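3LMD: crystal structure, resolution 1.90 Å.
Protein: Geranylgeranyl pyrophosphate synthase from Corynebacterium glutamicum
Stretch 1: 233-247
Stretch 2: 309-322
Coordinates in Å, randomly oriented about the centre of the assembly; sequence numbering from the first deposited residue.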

# COMPACT_ATOMS: atom_id res chain seq x y z
N GLY A 233 20.71 1.91 11.63
CA GLY A 233 19.82 0.77 11.25
C GLY A 233 20.63 -0.50 11.06
O GLY A 233 20.22 -1.59 11.49
N MET A 234 21.78 -0.39 10.37
CA MET A 234 22.67 -1.56 10.19
C MET A 234 23.18 -2.07 11.54
O MET A 234 23.17 -3.28 11.80
N ILE A 235 23.66 -1.16 12.38
CA ILE A 235 24.17 -1.53 13.69
C ILE A 235 23.10 -2.25 14.50
O ILE A 235 23.36 -3.32 15.06
N PHE A 236 21.88 -1.70 14.55
CA PHE A 236 20.81 -2.35 15.34
C PHE A 236 20.60 -3.81 14.95
O PHE A 236 20.49 -4.67 15.80
N GLN A 237 20.49 -4.06 13.65
CA GLN A 237 20.14 -5.39 13.17
C GLN A 237 21.32 -6.38 13.34
O GLN A 237 21.11 -7.52 13.71
N ILE A 238 22.54 -5.96 13.02
CA ILE A 238 23.66 -6.87 13.18
C ILE A 238 23.87 -7.19 14.67
O ILE A 238 24.12 -8.34 15.04
N VAL A 239 23.75 -6.18 15.53
CA VAL A 239 23.94 -6.41 16.95
C VAL A 239 22.87 -7.40 17.45
O VAL A 239 23.18 -8.33 18.20
N ASP A 240 21.61 -7.20 17.03
CA ASP A 240 20.53 -8.14 17.38
C ASP A 240 20.87 -9.57 16.92
O ASP A 240 20.60 -10.57 17.63
N ASP A 241 21.40 -9.67 15.71
CA ASP A 241 21.72 -10.98 15.14
C ASP A 241 22.84 -11.67 15.89
O ASP A 241 22.78 -12.88 16.11
N ILE A 242 23.85 -10.91 16.31
CA ILE A 242 24.91 -11.44 17.15
C ILE A 242 24.34 -11.95 18.49
O ILE A 242 24.65 -13.07 18.96
N ILE A 243 23.52 -11.12 19.13
CA ILE A 243 22.93 -11.47 20.42
C ILE A 243 22.11 -12.77 20.29
O ILE A 243 22.20 -13.65 21.15
N ASP A 244 21.37 -12.91 19.19
CA ASP A 244 20.53 -14.09 18.99
C ASP A 244 21.33 -15.39 19.02
O ASP A 244 20.84 -16.45 19.46
N ILE A 245 22.55 -15.32 18.51
CA ILE A 245 23.39 -16.50 18.43
C ILE A 245 24.30 -16.67 19.63
O ILE A 245 24.55 -17.79 20.07
N PHE A 246 24.85 -15.58 20.14
CA PHE A 246 25.89 -15.69 21.18
C PHE A 246 25.40 -15.30 22.57
O PHE A 246 26.15 -15.39 23.54
N SER A 247 24.14 -14.86 22.63
CA SER A 247 23.37 -14.72 23.86
C SER A 247 23.43 -13.33 24.48
O SER A 247 24.16 -12.46 23.99
N GLY A 309 33.30 -16.23 13.45
CA GLY A 309 32.10 -15.53 12.92
C GLY A 309 31.64 -14.37 13.79
O GLY A 309 31.21 -13.33 13.27
N ARG A 310 31.73 -14.54 15.10
CA ARG A 310 31.31 -13.45 16.00
C ARG A 310 32.20 -12.24 15.79
O ARG A 310 31.71 -11.11 15.65
N GLN A 311 33.52 -12.45 15.75
CA GLN A 311 34.39 -11.28 15.65
C GLN A 311 34.27 -10.62 14.27
O GLN A 311 34.40 -9.41 14.13
N ALA A 312 34.07 -11.43 13.24
CA ALA A 312 33.89 -10.87 11.90
C ALA A 312 32.62 -9.99 11.83
O ALA A 312 32.62 -8.91 11.20
N ALA A 313 31.54 -10.45 12.44
CA ALA A 313 30.29 -9.65 12.48
C ALA A 313 30.49 -8.41 13.32
O ALA A 313 30.01 -7.33 12.98
N LEU A 314 31.20 -8.57 14.45
CA LEU A 314 31.46 -7.44 15.31
C LEU A 314 32.32 -6.39 14.61
O LEU A 314 32.08 -5.19 14.78
N ASP A 315 33.31 -6.82 13.82
CA ASP A 315 34.14 -5.86 13.09
C ASP A 315 33.31 -5.12 12.05
O ASP A 315 33.57 -3.96 11.74
N GLU A 316 32.30 -5.79 11.51
CA GLU A 316 31.38 -5.10 10.57
C GLU A 316 30.53 -4.06 11.33
O GLU A 316 30.34 -2.93 10.87
N VAL A 317 30.06 -4.41 12.52
CA VAL A 317 29.43 -3.41 13.42
C VAL A 317 30.35 -2.21 13.66
O VAL A 317 29.90 -1.04 13.61
N TYR A 318 31.62 -2.47 13.89
CA TYR A 318 32.54 -1.36 14.17
C TYR A 318 32.73 -0.47 12.96
O TYR A 318 32.94 0.74 13.10
N ARG A 319 32.70 -1.07 11.78
CA ARG A 319 32.84 -0.34 10.54
C ARG A 319 31.64 0.61 10.34
O ARG A 319 31.80 1.77 9.93
N TYR A 320 30.43 0.13 10.63
CA TYR A 320 29.24 1.01 10.59
C TYR A 320 29.28 2.06 11.69
O TYR A 320 28.80 3.17 11.50
N MET A 321 29.87 1.72 12.83
CA MET A 321 29.97 2.70 13.93
C MET A 321 30.94 3.80 13.50
O MET A 321 30.69 4.96 13.82
N ASP A 322 32.00 3.45 12.75
CA ASP A 322 32.92 4.46 12.18
C ASP A 322 32.19 5.34 11.20
O ASP A 322 32.37 6.55 11.19

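Two nearly antiparallel helices, 233-246 and 309-322, pack through an apolar, knobs-into-holes seam, with an aromatic ring packed against a side chain of the partner helix toward each end and no direct hydrogen bond between them. Their axes run at 163° and approach to 9.2 Å, burying 645 Å² in all; the backbones come nearest at I235 and V317, whose CA atoms lie 5.6 Å apart. Along the first helix M234, I238, I242 and F246 point toward the partner, one per turn, forming a central stripe, with I235 and V239 joining from sideways-directed CB atoms. I238 (chi1 m, chi2 t) is a knob among A313, E316, V317 and Y320: its CG2 lies 3.4 Å from V317 CG2, a tight contact, and its CD1 reaches 4.0 Å from Y320 CE2. One turn on, I242, in the same rotamer, sits among R310, A313, L314 and V317, with CG1 3.9 Å from A313 CB and CD1 4.1 Å from V317 CG2. The small A313 side chain points toward the first helix and lies close to both isoleucines. V317 (chi1 t) returns the interlock, its CB directed sideways but its methyls lodged among I235, I238, V239 and I242; V317 CG1 is 4.0 Å from V239 CG2. I235 also leaves its backbone sideways, yet its m,t rotamer brings the end of the chain nearer, placing CG1 3.7 Å from Y320 CB and CD1 4.1 Å from M321 SD. At one end Y320 (chi1 m) points toward the first helix and offers a ring face to M234, whose CB stands 3.7 Å from the centroid of the Y320 ring, almost on the normal. The m,m,m rotamer of M234 carries CG over the same ring, 3.7 Å from Y320 CE1, while the sulfur is oblique to it. At the other end the F246 ring (chi1 m) turns a face to the aliphatic base of R310, with F246 CZ 3.5 Å from R310 CB. The extended R310 chain (t,t,t) then passes I242, whose CG2 is 4.0 Å from R310 NE. Water 1 supplies a polar link here, accepting from R310 NH1 at 2.9 Å and donating to S247 O at 3.3 Å, although S247 is poorly ordered. Some polar side chains pair within their own helices: R319 NH1 forms a salt bridge with E316 OE2 at 2.9 Å, and Q237 NE2 donates to D241 OD1 at 3.0 Å.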

# COMPACT_ATOMS: atom_id res chain seq x y z
CB MET A 234 23.85 -1.22 9.25
CG MET A 234 23.46 -0.77 7.81
SD MET A 234 22.57 -2.07 6.84
CE MET A 234 23.56 -3.56 7.36
CB ILE A 235 24.69 -0.30 14.44
CG1 ILE A 235 25.94 0.25 13.74
CG2 ILE A 235 24.96 -0.61 15.93
CD1 ILE A 235 26.34 1.67 14.30
CB PHE A 236 19.46 -1.62 15.17
CG PHE A 236 19.39 -0.28 15.89
CD1 PHE A 236 20.30 0.05 16.86
CD2 PHE A 236 18.37 0.62 15.61
CE1 PHE A 236 20.23 1.29 17.52
CE2 PHE A 236 18.30 1.84 16.26
CZ PHE A 236 19.24 2.17 17.22
CB GLN A 237 19.72 -5.34 11.70
CG GLN A 237 19.18 -6.70 11.22
CD GLN A 237 17.94 -7.10 12.02
OE1 GLN A 237 16.91 -6.44 11.92
NE2 GLN A 237 18.04 -8.14 12.86
CB ILE A 238 24.97 -6.31 12.56
CG1 ILE A 238 24.77 -6.09 11.05
CG2 ILE A 238 26.12 -7.36 12.79
CD1 ILE A 238 25.85 -5.31 10.39
CB VAL A 239 23.93 -5.07 17.77
CG1 VAL A 239 23.73 -5.36 19.27
CG2 VAL A 239 25.26 -4.28 17.59
CB ASP A 240 19.21 -7.72 16.69
CG ASP A 240 18.47 -6.61 17.42
OD1 ASP A 240 18.88 -6.23 18.54
OD2 ASP A 240 17.46 -6.12 16.87
CB ASP A 241 22.05 -10.87 13.63
CG ASP A 241 20.83 -10.51 12.79
OD1 ASP A 241 19.70 -10.63 13.28
OD2 ASP A 241 20.99 -10.07 11.63
CB ILE A 242 25.99 -10.38 17.41
CG1 ILE A 242 26.77 -10.07 16.11
CG2 ILE A 242 26.94 -10.85 18.55
CD1 ILE A 242 27.66 -8.76 16.26
CB ILE A 243 22.04 -10.31 20.97
CG1 ILE A 243 22.94 -9.16 21.46
CG2 ILE A 243 21.15 -10.82 22.13
CD1 ILE A 243 22.18 -7.85 21.76
CB ASP A 244 19.78 -14.00 17.66
CG ASP A 244 18.79 -15.16 17.46
OD1 ASP A 244 17.82 -15.24 18.23
OD2 ASP A 244 18.98 -15.98 16.54
CB ILE A 245 24.29 -16.44 17.20
CG1 ILE A 245 23.44 -16.53 15.93
CG2 ILE A 245 25.39 -17.54 17.28
CD1 ILE A 245 24.10 -15.83 14.76
CB PHE A 246 27.14 -14.91 20.77
CG PHE A 246 27.75 -15.40 19.49
CD1 PHE A 246 27.48 -14.76 18.29
CD2 PHE A 246 28.58 -16.52 19.49
CE1 PHE A 246 28.01 -15.22 17.11
CE2 PHE A 246 29.13 -16.98 18.32
CZ PHE A 246 28.86 -16.34 17.12
CB SER A 247 23.75 -15.80 24.89
OG SER A 247 23.06 -15.59 26.10
CB ARG A 310 31.34 -13.89 17.47
CG ARG A 310 30.85 -12.75 18.41
CD ARG A 310 30.93 -13.16 19.87
NE ARG A 310 30.03 -12.32 20.66
CZ ARG A 310 30.38 -11.13 21.14
NH1 ARG A 310 29.51 -10.40 21.83
NH2 ARG A 310 31.62 -10.68 20.94
CB GLN A 311 35.86 -11.63 15.93
CG GLN A 311 36.73 -10.38 15.95
CD GLN A 311 36.39 -9.51 17.14
OE1 GLN A 311 36.16 -10.02 18.23
NE2 GLN A 311 36.29 -8.20 16.93
CB ALA A 312 33.79 -12.03 10.88
CB ALA A 313 29.10 -10.51 13.06
CB LEU A 314 32.10 -7.91 16.64
CG LEU A 314 32.43 -6.92 17.76
CD1 LEU A 314 31.21 -6.04 18.13
CD2 LEU A 314 32.95 -7.69 19.02
CB ASP A 315 35.32 -6.54 12.38
CG ASP A 315 36.37 -7.03 13.39
OD1 ASP A 315 36.37 -6.52 14.52
OD2 ASP A 315 37.16 -7.91 13.05
CB GLU A 316 30.51 -6.14 9.85
CG GLU A 316 29.61 -5.57 8.77
CD GLU A 316 30.35 -5.19 7.50
OE1 GLU A 316 31.59 -5.03 7.53
OE2 GLU A 316 29.68 -5.04 6.47
CB VAL A 317 29.04 -4.03 14.78
CG1 VAL A 317 28.59 -2.92 15.78
CG2 VAL A 317 27.89 -5.05 14.60
CB TYR A 318 33.93 -1.88 14.59
CG TYR A 318 33.95 -2.58 15.93
CD1 TYR A 318 33.05 -2.23 16.94
CD2 TYR A 318 34.91 -3.56 16.20
CE1 TYR A 318 33.09 -2.86 18.17
CE2 TYR A 318 34.95 -4.19 17.44
CZ TYR A 318 34.05 -3.84 18.42
OH TYR A 318 34.12 -4.47 19.65
CB ARG A 319 32.95 -1.33 9.37
CG ARG A 319 33.17 -0.68 8.01
CD ARG A 319 33.38 -1.70 6.90
NE ARG A 319 32.13 -2.33 6.48
CZ ARG A 319 31.21 -1.76 5.70
NH1 ARG A 319 30.13 -2.44 5.35
NH2 ARG A 319 31.38 -0.52 5.25
CB TYR A 320 27.95 0.19 10.69
CG TYR A 320 27.68 -0.51 9.39
CD1 TYR A 320 27.35 0.23 8.25
CD2 TYR A 320 27.72 -1.89 9.30
CE1 TYR A 320 27.10 -0.40 7.02
CE2 TYR A 320 27.46 -2.53 8.08
CZ TYR A 320 27.15 -1.78 6.95
OH TYR A 320 26.86 -2.39 5.73
CB MET A 321 30.45 2.05 15.26
CG MET A 321 30.43 3.01 16.53
SD MET A 321 28.76 3.60 17.03
CE MET A 321 28.92 5.38 16.86
CB ASP A 322 34.12 3.81 11.44
CG ASP A 322 35.12 3.16 12.38
OD1 ASP A 322 35.12 3.48 13.59
OD2 ASP A 322 35.92 2.33 11.90
O HOH W 1 27.02 -11.73 22.57